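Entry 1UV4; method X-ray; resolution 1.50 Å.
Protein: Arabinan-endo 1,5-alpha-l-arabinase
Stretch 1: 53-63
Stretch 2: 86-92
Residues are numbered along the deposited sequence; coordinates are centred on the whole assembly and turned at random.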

# COMPACT_ATOMS: atom_id res chain seq x y z
N SER A 53 13.56 10.08 9.00
CA SER A 53 13.16 9.10 8.00
C SER A 53 13.90 7.80 8.20
O SER A 53 14.95 7.77 8.83
CB SER A 53 13.47 9.63 6.60
OG SER A 53 12.66 10.76 6.31
N ILE A 54 13.35 6.73 7.64
CA ILE A 54 13.97 5.43 7.53
C ILE A 54 14.76 5.44 6.22
O ILE A 54 14.29 5.98 5.25
CB ILE A 54 12.90 4.32 7.60
CG1 ILE A 54 12.25 4.33 9.01
CG2 ILE A 54 13.55 2.97 7.34
CD1 ILE A 54 11.03 3.49 9.14
N PHE A 55 15.97 4.85 6.22
CA PHE A 55 16.84 4.83 5.04
C PHE A 55 17.28 6.26 4.68
O PHE A 55 17.37 6.60 3.51
CB PHE A 55 16.24 4.12 3.84
CG PHE A 55 15.75 2.70 4.13
CD1 PHE A 55 16.48 1.82 4.90
CD2 PHE A 55 14.53 2.27 3.63
CE1 PHE A 55 16.01 0.55 5.16
CE2 PHE A 55 14.07 1.01 3.92
CZ PHE A 55 14.81 0.15 4.66
N THR A 56 17.65 7.07 5.68
CA THR A 56 18.37 8.31 5.36
C THR A 56 19.68 7.97 4.65
O THR A 56 20.19 8.78 3.90
CB THR A 56 18.65 9.16 6.63
OG1 THR A 56 19.31 8.39 7.65
CG2 THR A 56 17.35 9.68 7.20
N THR A 57 20.20 6.74 4.83
CA THR A 57 21.30 6.19 4.06
C THR A 57 20.75 5.08 3.20
O THR A 57 20.09 4.19 3.73
CB THR A 57 22.40 5.65 4.96
OG1 THR A 57 22.89 6.73 5.76
CG2 THR A 57 23.60 5.14 4.15
N PRO A 58 20.96 5.09 1.89
CA PRO A 58 20.44 4.01 1.07
C PRO A 58 21.17 2.68 1.32
O PRO A 58 22.26 2.65 1.77
CB PRO A 58 20.71 4.51 -0.38
CG PRO A 58 21.74 5.47 -0.26
CD PRO A 58 21.74 6.07 1.11
N LEU A 59 20.48 1.59 0.98
CA LEU A 59 21.06 0.26 1.09
C LEU A 59 21.82 -0.08 -0.18
O LEU A 59 21.33 0.22 -1.28
CB LEU A 59 19.96 -0.76 1.35
CG LEU A 59 19.22 -0.54 2.68
CD1 LEU A 59 18.13 -1.59 2.84
CD2 LEU A 59 20.12 -0.46 3.85
N SER A 60 23.01 -0.65 -0.05
CA SER A 60 23.89 -0.88 -1.20
C SER A 60 23.32 -1.83 -2.24
O SER A 60 23.58 -1.66 -3.44
CB SER A 60 25.27 -1.36 -0.77
OG SER A 60 25.20 -2.63 -0.17
N TRP A 61 22.49 -2.79 -1.84
CA TRP A 61 22.03 -3.80 -2.81
C TRP A 61 21.01 -3.27 -3.80
O TRP A 61 20.79 -3.85 -4.87
CB TRP A 61 21.46 -5.05 -2.10
CG TRP A 61 20.24 -4.87 -1.25
CD1 TRP A 61 20.23 -4.78 0.14
CD2 TRP A 61 18.88 -4.93 -1.65
NE1 TRP A 61 18.93 -4.71 0.58
CE2 TRP A 61 18.09 -4.80 -0.48
CE3 TRP A 61 18.24 -5.03 -2.88
CZ2 TRP A 61 16.71 -4.73 -0.53
CZ3 TRP A 61 16.84 -4.99 -2.92
CH2 TRP A 61 16.11 -4.84 -1.76
N TRP A 62 20.38 -2.15 -3.47
CA TRP A 62 19.29 -1.61 -4.32
C TRP A 62 19.77 -1.35 -5.74
O TRP A 62 19.05 -1.64 -6.67
CB TRP A 62 18.77 -0.31 -3.73
CG TRP A 62 18.03 -0.43 -2.46
CD1 TRP A 62 17.51 -1.55 -1.86
CD2 TRP A 62 17.72 0.65 -1.59
NE1 TRP A 62 16.87 -1.21 -0.69
CE2 TRP A 62 16.97 0.14 -0.51
CE3 TRP A 62 17.95 2.03 -1.64
CZ2 TRP A 62 16.49 0.95 0.52
CZ3 TRP A 62 17.48 2.82 -0.62
CH2 TRP A 62 16.79 2.27 0.47
N SER A 63 21.02 -0.89 -5.90
CA SER A 63 21.49 -0.56 -7.25
C SER A 63 21.72 -1.79 -8.15
O SER A 63 21.83 -1.66 -9.37
CB SER A 63 22.75 0.34 -7.18
OG SER A 63 23.84 -0.38 -6.69
N TRP A 86 7.59 -5.82 10.48
CA TRP A 86 8.05 -6.10 9.11
C TRP A 86 7.62 -4.94 8.25
O TRP A 86 6.43 -4.63 8.14
CB TRP A 86 7.46 -7.41 8.61
CG TRP A 86 7.71 -8.52 9.55
CD1 TRP A 86 6.90 -8.95 10.56
CD2 TRP A 86 8.87 -9.32 9.60
NE1 TRP A 86 7.49 -10.01 11.22
CE2 TRP A 86 8.72 -10.24 10.65
CE3 TRP A 86 10.05 -9.35 8.85
CZ2 TRP A 86 9.69 -11.18 10.94
CZ3 TRP A 86 11.02 -10.26 9.15
CH2 TRP A 86 10.83 -11.18 10.18
N LEU A 87 8.60 -4.34 7.60
CA LEU A 87 8.45 -3.16 6.81
C LEU A 87 8.81 -3.50 5.36
O LEU A 87 9.99 -3.73 5.07
CB LEU A 87 9.39 -2.04 7.35
CG LEU A 87 9.44 -0.73 6.54
CD1 LEU A 87 8.05 -0.11 6.48
CD2 LEU A 87 10.42 0.28 7.13
N TYR A 88 7.79 -3.63 4.50
CA TYR A 88 8.02 -3.83 3.07
C TYR A 88 8.02 -2.42 2.44
O TYR A 88 7.28 -1.52 2.88
CB TYR A 88 6.94 -4.70 2.43
CG TYR A 88 7.01 -6.15 2.89
CD1 TYR A 88 6.38 -6.56 4.05
CD2 TYR A 88 7.69 -7.10 2.17
CE1 TYR A 88 6.44 -7.87 4.48
CE2 TYR A 88 7.73 -8.42 2.59
CZ TYR A 88 7.15 -8.80 3.76
OH TYR A 88 7.20 -10.08 4.16
N TYR A 89 8.79 -2.20 1.39
CA TYR A 89 8.87 -0.87 0.78
C TYR A 89 9.31 -1.04 -0.68
O TYR A 89 9.81 -2.10 -1.06
CB TYR A 89 9.83 0.04 1.58
CG TYR A 89 11.22 -0.52 1.58
CD1 TYR A 89 11.61 -1.46 2.52
CD2 TYR A 89 12.11 -0.20 0.58
CE1 TYR A 89 12.86 -2.03 2.48
CE2 TYR A 89 13.32 -0.74 0.52
CZ TYR A 89 13.73 -1.67 1.47
OH TYR A 89 15.00 -2.23 1.40
N SER A 90 9.24 0.04 -1.45
CA SER A 90 9.49 -0.01 -2.89
C SER A 90 10.71 0.83 -3.25
O SER A 90 10.87 1.96 -2.76
CB SER A 90 8.30 0.54 -3.71
OG SER A 90 7.07 0.14 -3.18
N VAL A 91 11.57 0.28 -4.12
CA VAL A 91 12.69 1.00 -4.69
C VAL A 91 12.42 1.10 -6.21
O VAL A 91 12.27 0.09 -6.84
CB VAL A 91 13.99 0.19 -4.47
CG1 VAL A 91 15.15 0.89 -5.11
CG2 VAL A 91 14.20 -0.09 -2.99
N SER A 92 12.35 2.30 -6.76
CA SER A 92 11.97 2.41 -8.17
C SER A 92 12.35 3.77 -8.69
O SER A 92 13.06 4.53 -8.04
CB SER A 92 10.45 2.16 -8.23
OG SER A 92 9.97 2.10 -9.56

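The two stretches meet entirely through side chains, burying 319 Å² in total. In the strand of stretch 2, alternate residues L87, Y89 and V91 direct their CA-to-CB bonds toward stretch 1, while W86, Y88 and S90 make no contact with it. The backbone of stretch 1 stays back, with CA atoms 10.2 Å apart at I54 and L87 and 7.1 Å apart at W62 and V91, and side chains from both stretches fill the space between.

Y89 is the main projection and has the largest covered area. Its p rotamer carries the ring out from the strand, and the long, flat side chain ends in a hollow lined by F55, L59, W61 and W62. F55, in the m rotamer, turns its edge toward the face of Y89; the centroids lie 4.7 Å apart, the planes are inclined at 56°, and F55 CE2 approaches Y89 CE1 to 3.6 Å. At the tip, W62 NE1 donates a hydrogen bond to Y89 OH (3.0 Å, N-H...O angle 151°). The hydroxyl lies near the indole plane, so the donor can reach it along the ring edge, and the bond satisfies a polar group on a buried tryptophan. L59 CD1 and W61 CZ2 pack against Y89 OH at 3.5 and 3.6 Å, respectively; W61 starts sideways, but its long indole brings its end nearer.

The indole of W62 also offers V91 a flat surface. V91 CG2 sits over the five-membered ring of W62, 3.6 Å from its centroid and only 5° off the normal, a CH-pi contact in which a compact methyl bump meets a broad face. W62 thus uses edge and face for different partners. At the other end of the contact, I54 CD1 meets L87 CD2 at 3.8 Å, two branched aliphatic side chains, I54 in the m,t and L87 in the t,p rotamer, bridging the wider backbone gap with a purely apolar contact.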